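Local atomic coordinates of DMATS type aromatic prenyltransferase (Streptomyces coelicolor, PDB entry 6ZS0), a protein that probably catalyses transfer of a dimethylallyl group to the C5 position of the tryptophan indole ring, as a member of the DMATS prenyltransferase family. Residues E233-T238 with S292-H297; D279-R282 with E286-A289; R307-L312 with G322-L327. All coordinates share one frame; numbering follows the deposited sequence.

Interaction 1. Residues E233-T238 with S292-H297; sequences EGFFRT and STVLHH
Gly234 O accepts two hydrogen bonds from Thr238, whose CB is directed toward helix 284-297. One is the helical bond from Thr238 N. The other comes from the hydroxyl, with Thr238 OG1 3.0 Å from Gly234 O. The two donors reach the oxygen from opposite faces of its carbonyl plane. The OG1 bond ties the hydroxyl to its own helix and fixes the rotation of the side chain. CG2 is then anti to the backbone N (OG1 at chi1 -60°), and the methyl is presented to the contact. Thr238 CG2 lies 3.6 Å from Val294 CG2 and 3.7 Å from Thr293 CG2. Thr293 follows the same pattern: its OG1 bonds back to Ala289 O, so two threonines meet methyl to methyl. No hydrogen bond crosses between the segments.

Both helices belong to the outer layer of the ABBA barrel, in which helices surround a closed antiparallel sheet. The two short segments run nearly antiparallel, at 160°, their axes 10.1 Å apart at closest approach. Val294 uses both branches on the inner side of the contact. Its CG1 sits at the edge of the Phe235 ring, near the ring plane, 3.8 Å from Phe235 CD1. Phe235 continues inward to Leu273 and Ile275 of strand 270-275, while Val294 reaches Val339 of strand 338-344. With an alanine at Thr238, Gly234 O would lose the hydroxyl donor, and a gap would probably open beside Thr293 CG2 and Val294 CG2. Val294 CG2 is shared between the Thr238 methyl and the aromatic ring, where it lies 3.9 Å from Phe235 CD1.

Interaction 2. Residues D279-R282 with E286-A289; sequences DYVR and EALA
The connection from barrel strand 270-275 to outer helix 284-297 folds back on itself here, and Glu286 in the first turn of the helix bonds to Arg282 in the preceding loop. This is a strand-to-helix link of the ABBA barrel, closed by one carboxylate that binds both backbone and side chain of the same arginine. Arg282 N donates to Glu286 OE1 at 2.9 Å. The hydrogen bond is almost straight, 175° at the hydrogen, yet the donor meets the oxygen from well above the carboxylate plane. The other oxygen makes the salt bridge: Arg282 NH2 lies 2.7 Å from Glu286 OE2, which uses its syn lone pair. OE2 is close to the guanidinium plane, at its edge. The two planes are nearly perpendicular, 84° apart, and a single nitrogen of the guanidinium makes the hydrogen bond.

The Glu286 chain is extended beyond CG, and this carries its carboxylate to the loop backbone. The salt bridge to Arg282 is likely to favour the charged form. Arg290 adds a weak, long ion pair to OE1, and its NH2 also bonds to Tyr280 O, so a second arginine joins loop and helix.

Beside these polar bonds runs a small apolar patch. The Val281 and Glu286 side chains run alongside with opposite headings, with Val281 CB 3.9 Å from Glu286 CB. Val281 also touches Val321, and Ala287 touches Val277 and Ile324, so the patch continues toward the barrel. In Val281, CG1 is anti to the carbonyl carbon (chi1 -65°). This branch reaches the start of the helix, 3.8 Å from Ala287 N and 4.2 Å from Ala287 CB.

Interaction 3. Residues R307-L312 with G322-L327; sequences RALAAL and GLIAYL
Leu309 and Ile324 form the close part of this contact, between helix 303-312 and the start of strand 324-332. Their side chains cross at about a right angle. Both methyls of Leu309 rest on the end of the isoleucine: Leu309 CD1 is 3.9 Å from Ile324 CG1, and Leu309 CD2 is 4.1 Å from Ile324 CD1. The leucine has an unusual first torsion, chi1 -100°, well off a staggered position. With this turn the fork of the leucine lies against the Ile324 chain. Ile324 meets it with its longer branch, CG1 being anti to the carbonyl carbon at chi1 -60°. Leu288 of helix 284-297 touches both residues, so the close side is a three-way apolar junction.

The flank around Leu323 is looser. Leu309 CG stays 4.5 Å from Leu323 CB. Leu312 CD1 is also 4.5 Å from Leu323 CD2, and it lies 4.3 Å from Leu323 O. Even so, this flank is buried: Leu323 also touches Thr313, Arg315 and Glu346, and Leu312 touches Leu343 and Leu17. The solvent side belongs to the outer face of the helix, where Arg307 and Ala310 are exposed and Ala310 points away from the strand.

In the barrel, this is a helix of the outer layer lying on one end of a strand. Polar backbone atoms at the strand end have partners outside the two segments. Asp284 accepts from Leu323 N and Ile324 N, one with each carboxylate oxygen, and Ser344 OG bonds to Gly322 O. No hydrogen bond or salt bridge joins the two segments themselves. The chemistry implies attachment by burial of aliphatic side chains, without directional bonds between helix and strand.

The three contacts involve three helices of the outer layer around the ABBA barrel. Interactions 1 and 2 share helix 284-297 and have centres about 13 Å apart. Interaction 2 is nested in the loop that interaction 1 closes. Interaction 3 follows in the chain, using the next helix, 303-312, and strand 324-332. Its centre is about 11 Å from that of interaction 2 and about 17 Å from that of interaction 1. Leu288 joins interactions 2 and 3. Phe235 CZ packs 3.6 Å from Leu327 O, joining 1 and 3. Successive helices are thus fitted to each other and to the barrel wall.

Interaction 1. Residues E233-T238 with S292-H297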
ATOM      1  N   GLU A 233      -8.655 -15.682 -11.221  1.00 25.48           N
ATOM      2  CA  GLU A 233      -9.544 -16.593 -10.452  1.00 26.30           C
ATOM      3  C   GLU A 233      -8.703 -17.487  -9.550  1.00 25.41           C
ATOM      4  O   GLU A 233      -9.090 -17.675  -8.403  1.00 24.29           O
ATOM      5  CB  GLU A 233     -10.429 -17.452 -11.359  1.00 28.49           C
ATOM      6  CG  GLU A 233     -11.496 -16.648 -12.065  1.00 29.78           C
ATOM      7  CD  GLU A 233     -12.760 -17.408 -12.406  1.00 32.03           C
ATOM      8  OE1 GLU A 233     -13.129 -18.337 -11.638  1.00 34.99           O
ATOM      9  OE2 GLU A 233     -13.400 -17.050 -13.419  1.00 33.47           O
ATOM     10  N   GLY A 234      -7.599 -18.023 -10.072  1.00 25.36           N
ATOM     11  CA  GLY A 234      -6.686 -18.878  -9.302  1.00 26.10           C
ATOM     12  C   GLY A 234      -6.151 -18.131  -8.094  1.00 24.67           C
ATOM     13  O   GLY A 234      -6.138 -18.689  -6.987  1.00 25.16           O
ATOM     14  N   PHE A 235      -5.753 -16.889  -8.296  1.00 23.81           N
ATOM     15  CA  PHE A 235      -5.151 -16.070  -7.230  1.00 22.56           C
ATOM     16  C   PHE A 235      -6.245 -15.795  -6.201  1.00 21.16           C
ATOM     17  O   PHE A 235      -5.994 -15.964  -4.996  1.00 21.44           O
ATOM     18  CB  PHE A 235      -4.565 -14.786  -7.794  1.00 22.36           C
ATOM     19  CG  PHE A 235      -4.324 -13.739  -6.752  1.00 21.45           C
ATOM     20  CD1 PHE A 235      -3.278 -13.875  -5.852  1.00 21.86           C
ATOM     21  CD2 PHE A 235      -5.151 -12.643  -6.656  1.00 20.87           C
ATOM     22  CE1 PHE A 235      -3.082 -12.930  -4.862  1.00 21.30           C
ATOM     23  CE2 PHE A 235      -4.915 -11.678  -5.695  1.00 20.34           C
ATOM     24  CZ  PHE A 235      -3.883 -11.825  -4.807  1.00 20.42           C
ATOM     25  N   PHE A 236      -7.417 -15.371  -6.668  1.00 20.83           N
ATOM     26  CA  PHE A 236      -8.575 -15.092  -5.783  1.00 20.60           C
ATOM     27  C   PHE A 236      -8.793 -16.304  -4.863  1.00 21.27           C
ATOM     28  O   PHE A 236      -8.929 -16.146  -3.649  1.00 21.05           O
ATOM     29  CB  PHE A 236      -9.822 -14.749  -6.596  1.00 20.53           C
ATOM     30  CG  PHE A 236     -11.068 -14.513  -5.768  1.00 20.04           C
ATOM     31  CD1 PHE A 236     -11.561 -13.231  -5.538  1.00 20.09           C
ATOM     32  CD2 PHE A 236     -11.797 -15.582  -5.279  1.00 20.61           C
ATOM     33  CE1 PHE A 236     -12.724 -13.042  -4.795  1.00 19.80           C
ATOM     34  CE2 PHE A 236     -12.935 -15.387  -4.514  1.00 20.68           C
ATOM     35  CZ  PHE A 236     -13.401 -14.114  -4.286  1.00 19.92           C
ATOM     36  N   ARG A 237      -8.845 -17.505  -5.429  1.00 23.46           N
ATOM     37  CA  ARG A 237      -9.178 -18.719  -4.650  1.00 25.14           C
ATOM     38  C   ARG A 237      -8.044 -19.077  -3.689  1.00 24.79           C
ATOM     39  O   ARG A 237      -8.346 -19.472  -2.547  1.00 25.17           O
ATOM     40  CB  ARG A 237      -9.498 -19.883  -5.592  1.00 27.80           C
ATOM     41  CG  ARG A 237     -10.782 -19.678  -6.378  1.00 29.58           C
ATOM     42  CD  ARG A 237     -11.270 -20.957  -7.022  1.00 32.33           C
ATOM     43  NE  ARG A 237     -12.691 -20.821  -7.319  1.00 34.21           N
ATOM     44  CZ  ARG A 237     -13.203 -20.389  -8.468  1.00 35.13           C
ATOM     45  NH1 ARG A 237     -12.414 -20.066  -9.482  1.00 37.06           N
ATOM     46  NH2 ARG A 237     -14.512 -20.281  -8.599  1.00 36.20           N
ATOM     47  N   THR A 238      -6.789 -18.955  -4.116  1.00 24.82           N
ATOM     48  CA  THR A 238      -5.625 -19.287  -3.258  1.00 25.30           C
ATOM     49  C   THR A 238      -5.600 -18.328  -2.067  1.00 24.20           C
ATOM     50  O   THR A 238      -5.407 -18.793  -0.945  1.00 25.49           O
ATOM     51  CB  THR A 238      -4.306 -19.259  -4.028  1.00 26.38           C
ATOM     52  OG1 THR A 238      -4.402 -20.223  -5.082  1.00 27.91           O
ATOM     53  CG2 THR A 238      -3.108 -19.555  -3.147  1.00 26.95           C
ATOM     54  N   SER A 292       2.987 -18.268  -0.346  1.00 23.57           N
ATOM     55  CA  SER A 292       4.029 -19.158  -0.921  1.00 24.47           C
ATOM     56  C   SER A 292       3.449 -19.889  -2.140  1.00 25.05           C
ATOM     57  O   SER A 292       4.145 -19.981  -3.159  1.00 26.09           O
ATOM     58  CB  SER A 292       4.573 -20.080   0.125  1.00 24.52           C
ATOM     59  OG  SER A 292       5.244 -19.354   1.143  1.00 24.37           O
ATOM     60  N   THR A 293       2.203 -20.348  -2.065  1.00 25.60           N
ATOM     61  CA  THR A 293       1.484 -21.013  -3.192  1.00 26.10           C
ATOM     62  C   THR A 293       1.349 -20.044  -4.373  1.00 26.30           C
ATOM     63  O   THR A 293       1.618 -20.447  -5.511  1.00 26.31           O
ATOM     64  CB  THR A 293       0.120 -21.551  -2.761  1.00 26.64           C
ATOM     65  OG1 THR A 293       0.349 -22.471  -1.693  1.00 27.37           O
ATOM     66  CG2 THR A 293      -0.625 -22.222  -3.898  1.00 26.77           C
ATOM     67  N   VAL A 294       0.951 -18.802  -4.132  1.00 25.15           N
ATOM     68  CA  VAL A 294       0.788 -17.796  -5.223  1.00 25.77           C
ATOM     69  C   VAL A 294       2.140 -17.560  -5.894  1.00 26.71           C
ATOM     70  O   VAL A 294       2.203 -17.498  -7.149  1.00 27.45           O
ATOM     71  CB  VAL A 294       0.199 -16.479  -4.698  1.00 25.61           C
ATOM     72  CG1 VAL A 294       0.167 -15.421  -5.794  1.00 25.50           C
ATOM     73  CG2 VAL A 294      -1.194 -16.696  -4.112  1.00 25.82           C
ATOM     74  N   LEU A 295       3.188 -17.393  -5.097  1.00 27.07           N
ATOM     75  CA  LEU A 295       4.539 -17.138  -5.628  1.00 26.67           C
ATOM     76  C   LEU A 295       4.959 -18.321  -6.510  1.00 27.88           C
ATOM     77  O   LEU A 295       5.397 -18.082  -7.684  1.00 27.76           O
ATOM     78  CB  LEU A 295       5.499 -16.919  -4.459  1.00 26.78           C
ATOM     79  CG  LEU A 295       5.369 -15.568  -3.766  1.00 26.33           C
ATOM     80  CD1 LEU A 295       6.157 -15.571  -2.463  1.00 26.55           C
ATOM     81  CD2 LEU A 295       5.851 -14.447  -4.675  1.00 26.56           C
ATOM     82  N   HIS A 296       4.773 -19.539  -6.013  1.00 28.40           N
ATOM     83  CA  HIS A 296       5.152 -20.780  -6.747  1.00 30.82           C
ATOM     84  C   HIS A 296       4.398 -20.842  -8.088  1.00 32.73           C
ATOM     85  O   HIS A 296       5.040 -21.201  -9.118  1.00 34.09           O
ATOM     86  CB  HIS A 296       4.937 -22.006  -5.856  1.00 30.38           C
ATOM     87  CG  HIS A 296       5.893 -22.080  -4.708  1.00 30.20           C
ATOM     88  ND1 HIS A 296       5.688 -22.919  -3.625  1.00 30.08           N
ATOM     89  CD2 HIS A 296       7.015 -21.393  -4.437  1.00 30.36           C
ATOM     90  CE1 HIS A 296       6.655 -22.779  -2.769  1.00 29.54           C
ATOM     91  NE2 HIS A 296       7.494 -21.849  -3.239  1.00 30.98           N
ATOM     92  N   HIS A 297       3.133 -20.422  -8.119  1.00 34.84           N
ATOM     93  CA  HIS A 297       2.241 -20.480  -9.314  1.00 37.64           C
ATOM     94  C   HIS A 297       2.704 -19.471 -10.377  1.00 38.06           C
ATOM     95  O   HIS A 297       2.366 -19.658 -11.554  1.00 38.36           O
ATOM     96  CB  HIS A 297       0.774 -20.279  -8.901  1.00 39.70           C
ATOM     97  CG  HIS A 297       0.183 -21.453  -8.188  1.00 42.71           C
ATOM     98  ND1 HIS A 297      -1.184 -21.597  -7.986  1.00 44.68           N
ATOM     99  CD2 HIS A 297       0.765 -22.548  -7.646  1.00 45.11           C
ATOM    100  CE1 HIS A 297      -1.416 -22.728  -7.345  1.00 45.59           C
ATOM    101  NE2 HIS A 297      -0.228 -23.335  -7.129  1.00 46.54           N
TER

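Interaction 2. Residues D279-R282 with E286-A289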
ATOM      1  N   ASP A 279      -8.084 -11.242   6.926  1.00 15.72           N
ATOM      2  CA  ASP A 279      -9.486 -11.483   7.342  1.00 16.02           C
ATOM      3  C   ASP A 279      -9.913 -12.921   7.039  1.00 16.26           C
ATOM      4  O   ASP A 279     -10.980 -13.270   7.456  1.00 16.03           O
ATOM      5  CB  ASP A 279     -10.440 -10.517   6.647  1.00 15.81           C
ATOM      6  CG  ASP A 279     -10.342  -9.095   7.130  1.00 15.78           C
ATOM      7  OD1 ASP A 279      -9.580  -8.839   8.088  1.00 15.66           O
ATOM      8  OD2 ASP A 279     -11.118  -8.267   6.604  1.00 15.78           O
ATOM      9  N   TYR A 280      -9.066 -13.731   6.404  1.00 16.78           N
ATOM     10  CA  TYR A 280      -9.504 -15.032   5.805  1.00 17.63           C
ATOM     11  C   TYR A 280      -8.620 -16.180   6.286  1.00 18.57           C
ATOM     12  O   TYR A 280      -8.704 -17.261   5.683  1.00 20.29           O
ATOM     13  CB  TYR A 280      -9.516 -14.948   4.266  1.00 17.59           C
ATOM     14  CG  TYR A 280     -10.457 -13.875   3.771  1.00 17.45           C
ATOM     15  CD1 TYR A 280     -11.801 -13.930   4.052  1.00 17.55           C
ATOM     16  CD2 TYR A 280      -9.996 -12.794   3.046  1.00 17.41           C
ATOM     17  CE1 TYR A 280     -12.671 -12.929   3.664  1.00 17.54           C
ATOM     18  CE2 TYR A 280     -10.847 -11.792   2.615  1.00 17.39           C
ATOM     19  CZ  TYR A 280     -12.198 -11.862   2.917  1.00 17.45           C
ATOM     20  OH  TYR A 280     -13.064 -10.864   2.562  1.00 17.38           O
ATOM     21  N   VAL A 281      -7.815 -15.966   7.318  1.00 18.46           N
ATOM     22  CA  VAL A 281      -6.872 -16.990   7.839  1.00 19.14           C
ATOM     23  C   VAL A 281      -7.039 -17.122   9.348  1.00 20.05           C
ATOM     24  O   VAL A 281      -7.481 -16.169   9.976  1.00 18.87           O
ATOM     25  CB  VAL A 281      -5.425 -16.613   7.513  1.00 18.94           C
ATOM     26  CG1 VAL A 281      -5.177 -16.630   6.028  1.00 19.18           C
ATOM     27  CG2 VAL A 281      -5.053 -15.273   8.120  1.00 18.56           C
ATOM     28  N   ARG A 282      -6.577 -18.242   9.905  1.00 21.77           N
ATOM     29  CA  ARG A 282      -6.500 -18.438  11.374  1.00 23.11           C
ATOM     30  C   ARG A 282      -5.313 -17.663  11.936  1.00 22.41           C
ATOM     31  O   ARG A 282      -5.395 -17.238  13.072  1.00 21.87           O
ATOM     32  CB  ARG A 282      -6.303 -19.911  11.722  1.00 25.33           C
ATOM     33  CG  ARG A 282      -7.427 -20.824  11.284  1.00 27.79           C
ATOM     34  CD  ARG A 282      -7.080 -22.280  11.602  1.00 30.26           C
ATOM     35  NE  ARG A 282      -8.178 -23.212  11.347  1.00 33.33           N
ATOM     36  CZ  ARG A 282      -8.483 -23.746  10.158  1.00 34.80           C
ATOM     37  NH1 ARG A 282      -9.507 -24.585  10.059  1.00 36.36           N
ATOM     38  NH2 ARG A 282      -7.781 -23.429   9.076  1.00 34.97           N
ATOM     39  N   GLU A 286      -0.808 -19.511   8.036  1.00 23.04           N
ATOM     40  CA  GLU A 286      -1.720 -19.786   6.903  1.00 23.17           C
ATOM     41  C   GLU A 286      -1.540 -18.718   5.831  1.00 22.16           C
ATOM     42  O   GLU A 286      -1.486 -19.059   4.672  1.00 22.04           O
ATOM     43  CB  GLU A 286      -3.163 -19.819   7.374  1.00 24.61           C
ATOM     44  CG  GLU A 286      -3.494 -21.032   8.195  1.00 26.11           C
ATOM     45  CD  GLU A 286      -4.984 -21.237   8.395  1.00 27.06           C
ATOM     46  OE1 GLU A 286      -5.764 -20.338   8.045  1.00 26.15           O
ATOM     47  OE2 GLU A 286      -5.362 -22.305   8.912  1.00 29.84           O
ATOM     48  N   ALA A 287      -1.466 -17.439   6.209  1.00 21.26           N
ATOM     49  CA  ALA A 287      -1.259 -16.364   5.211  1.00 20.92           C
ATOM     50  C   ALA A 287       0.048 -16.613   4.444  1.00 21.18           C
ATOM     51  O   ALA A 287       0.049 -16.440   3.211  1.00 20.35           O
ATOM     52  CB  ALA A 287      -1.299 -15.020   5.879  1.00 20.39           C
ATOM     53  N   LEU A 288       1.119 -16.999   5.155  1.00 21.83           N
ATOM     54  CA  LEU A 288       2.454 -17.252   4.566  1.00 23.15           C
ATOM     55  C   LEU A 288       2.351 -18.446   3.607  1.00 23.05           C
ATOM     56  O   LEU A 288       2.899 -18.370   2.475  1.00 22.79           O
ATOM     57  CB  LEU A 288       3.490 -17.484   5.677  1.00 24.63           C
ATOM     58  CG  LEU A 288       4.960 -17.372   5.245  1.00 26.28           C
ATOM     59  CD1 LEU A 288       5.302 -15.964   4.791  1.00 26.70           C
ATOM     60  CD2 LEU A 288       5.910 -17.752   6.375  1.00 26.56           C
ATOM     61  N   ALA A 289       1.641 -19.491   4.016  1.00 22.98           N
ATOM     62  CA  ALA A 289       1.456 -20.700   3.189  1.00 23.05           C
ATOM     63  C   ALA A 289       0.746 -20.327   1.866  1.00 22.55           C
ATOM     64  O   ALA A 289       1.224 -20.739   0.768  1.00 22.45           O
ATOM     65  CB  ALA A 289       0.713 -21.742   3.983  1.00 23.28           C
TER

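Interaction 3. Residues R307-L312 with G322-L327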
ATOM      1  N   ARG A 307      11.706 -14.975   5.585  1.00 24.18           N
ATOM      2  CA  ARG A 307      12.700 -14.142   6.301  1.00 25.26           C
ATOM      3  C   ARG A 307      12.106 -12.759   6.590  1.00 23.66           C
ATOM      4  O   ARG A 307      12.421 -12.206   7.653  1.00 23.68           O
ATOM      5  CB  ARG A 307      13.991 -14.023   5.497  1.00 27.87           C
ATOM      6  CG  ARG A 307      14.716 -15.354   5.369  1.00 30.94           C
ATOM      7  CD  ARG A 307      16.106 -15.213   4.781  1.00 34.42           C
ATOM      8  NE  ARG A 307      16.139 -15.668   3.396  1.00 38.46           N
ATOM      9  CZ  ARG A 307      16.519 -14.940   2.343  1.00 40.87           C
ATOM     10  NH1 ARG A 307      16.920 -13.677   2.483  1.00 42.37           N
ATOM     11  NH2 ARG A 307      16.501 -15.493   1.143  1.00 42.59           N
ATOM     12  N   ALA A 308      11.286 -12.229   5.675  1.00 22.41           N
ATOM     13  CA  ALA A 308      10.671 -10.889   5.828  1.00 21.92           C
ATOM     14  C   ALA A 308       9.794 -10.881   7.079  1.00 22.07           C
ATOM     15  O   ALA A 308       9.866  -9.934   7.842  1.00 22.01           O
ATOM     16  CB  ALA A 308       9.890 -10.541   4.593  1.00 21.51           C
ATOM     17  N   LEU A 309       8.958 -11.892   7.280  1.00 22.25           N
ATOM     18  CA  LEU A 309       8.107 -11.931   8.484  1.00 23.94           C
ATOM     19  C   LEU A 309       8.965 -11.925   9.754  1.00 23.84           C
ATOM     20  O   LEU A 309       8.652 -11.151  10.649  1.00 24.04           O
ATOM     21  CB  LEU A 309       7.123 -13.101   8.428  1.00 25.00           C
ATOM     22  CG  LEU A 309       5.736 -12.665   7.986  1.00 26.93           C
ATOM     23  CD1 LEU A 309       5.803 -12.115   6.568  1.00 27.27           C
ATOM     24  CD2 LEU A 309       4.731 -13.803   8.095  1.00 27.71           C
ATOM     25  N   ALA A 310      10.042 -12.702   9.822  1.00 24.01           N
ATOM     26  CA  ALA A 310      10.913 -12.738  11.023  1.00 24.90           C
ATOM     27  C   ALA A 310      11.598 -11.376  11.224  1.00 25.61           C
ATOM     28  O   ALA A 310      11.791 -10.991  12.382  1.00 27.77           O
ATOM     29  CB  ALA A 310      11.889 -13.890  10.906  1.00 25.00           C
ATOM     30  N   ALA A 311      11.916 -10.652  10.149  1.00 24.95           N
ATOM     31  CA  ALA A 311      12.453  -9.272  10.181  1.00 25.01           C
ATOM     32  C   ALA A 311      11.463  -8.314  10.846  1.00 25.59           C
ATOM     33  O   ALA A 311      11.908  -7.431  11.599  1.00 26.13           O
ATOM     34  CB  ALA A 311      12.780  -8.807   8.787  1.00 25.36           C
ATOM     35  N   LEU A 312      10.171  -8.434  10.542  1.00 25.69           N
ATOM     36  CA  LEU A 312       9.122  -7.544  11.118  1.00 26.21           C
ATOM     37  C   LEU A 312       9.091  -7.747  12.625  1.00 26.54           C
ATOM     38  O   LEU A 312       9.035  -6.760  13.361  1.00 26.41           O
ATOM     39  CB  LEU A 312       7.740  -7.905  10.572  1.00 26.55           C
ATOM     40  CG  LEU A 312       7.406  -7.511   9.141  1.00 27.32           C
ATOM     41  CD1 LEU A 312       6.154  -8.262   8.690  1.00 27.38           C
ATOM     42  CD2 LEU A 312       7.200  -6.016   9.018  1.00 28.09           C
ATOM     43  N   GLY A 322      -2.356 -10.902  10.927  1.00 23.37           N
ATOM     44  CA  GLY A 322      -2.277  -9.507  10.489  1.00 22.09           C
ATOM     45  C   GLY A 322      -0.907  -9.105  10.009  1.00 20.97           C
ATOM     46  O   GLY A 322      -0.831  -8.074   9.367  1.00 21.15           O
ATOM     47  N   LEU A 323       0.144  -9.881  10.278  1.00 20.55           N
ATOM     48  CA  LEU A 323       1.489  -9.524   9.774  1.00 20.53           C
ATOM     49  C   LEU A 323       1.456  -9.456   8.249  1.00 19.80           C
ATOM     50  O   LEU A 323       1.996  -8.500   7.687  1.00 19.88           O
ATOM     51  CB  LEU A 323       2.537 -10.514  10.268  1.00 21.40           C
ATOM     52  CG  LEU A 323       2.848 -10.400  11.759  1.00 23.32           C
ATOM     53  CD1 LEU A 323       3.859 -11.456  12.184  1.00 23.71           C
ATOM     54  CD2 LEU A 323       3.333  -9.004  12.099  1.00 24.05           C
ATOM     55  N   ILE A 324       0.826 -10.424   7.591  1.00 18.46           N
ATOM     56  CA  ILE A 324       0.500 -10.268   6.151  1.00 17.96           C
ATOM     57  C   ILE A 324      -0.920  -9.717   6.076  1.00 17.16           C
ATOM     58  O   ILE A 324      -1.868 -10.454   6.350  1.00 17.44           O
ATOM     59  CB  ILE A 324       0.674 -11.571   5.366  1.00 18.23           C
ATOM     60  CG1 ILE A 324       2.106 -12.077   5.438  1.00 18.70           C
ATOM     61  CG2 ILE A 324       0.213 -11.359   3.929  1.00 18.53           C
ATOM     62  CD1 ILE A 324       2.319 -13.424   4.772  1.00 18.99           C
ATOM     63  N   ALA A 325      -1.070  -8.439   5.746  1.00 15.94           N
ATOM     64  CA  ALA A 325      -2.368  -7.743   5.723  1.00 16.05           C
ATOM     65  C   ALA A 325      -3.091  -8.019   4.393  1.00 15.79           C
ATOM     66  O   ALA A 325      -4.271  -8.368   4.409  1.00 15.79           O
ATOM     67  CB  ALA A 325      -2.177  -6.280   5.930  1.00 16.05           C
ATOM     68  N   TYR A 326      -2.404  -7.831   3.282  1.00 15.33           N
ATOM     69  CA  TYR A 326      -2.964  -8.071   1.936  1.00 15.55           C
ATOM     70  C   TYR A 326      -1.974  -8.890   1.117  1.00 15.26           C
ATOM     71  O   TYR A 326      -0.758  -8.787   1.319  1.00 15.08           O
ATOM     72  CB  TYR A 326      -3.224  -6.775   1.158  1.00 15.73           C
ATOM     73  CG  TYR A 326      -4.376  -5.926   1.624  1.00 16.62           C
ATOM     74  CD1 TYR A 326      -4.298  -5.162   2.767  1.00 17.18           C
ATOM     75  CD2 TYR A 326      -5.556  -5.878   0.897  1.00 17.05           C
ATOM     76  CE1 TYR A 326      -5.370  -4.378   3.181  1.00 17.57           C
ATOM     77  CE2 TYR A 326      -6.618  -5.082   1.272  1.00 17.58           C
ATOM     78  CZ  TYR A 326      -6.544  -4.346   2.439  1.00 17.78           C
ATOM     79  OH  TYR A 326      -7.626  -3.573   2.808  1.00 18.72           O
ATOM     80  N   LEU A 327      -2.506  -9.611   0.154  1.00 15.61           N
ATOM     81  CA  LEU A 327      -1.758 -10.156  -0.985  1.00 16.41           C
ATOM     82  C   LEU A 327      -2.319  -9.536  -2.253  1.00 16.81           C
ATOM     83  O   LEU A 327      -3.513  -9.308  -2.330  1.00 16.88           O
ATOM     84  CB  LEU A 327      -1.907 -11.676  -1.036  1.00 17.38           C
ATOM     85  CG  LEU A 327      -1.222 -12.458   0.077  1.00 18.21           C
ATOM     86  CD1 LEU A 327      -1.506 -13.937  -0.077  1.00 19.11           C
ATOM     87  CD2 LEU A 327       0.261 -12.177   0.140  1.00 18.50           C
TER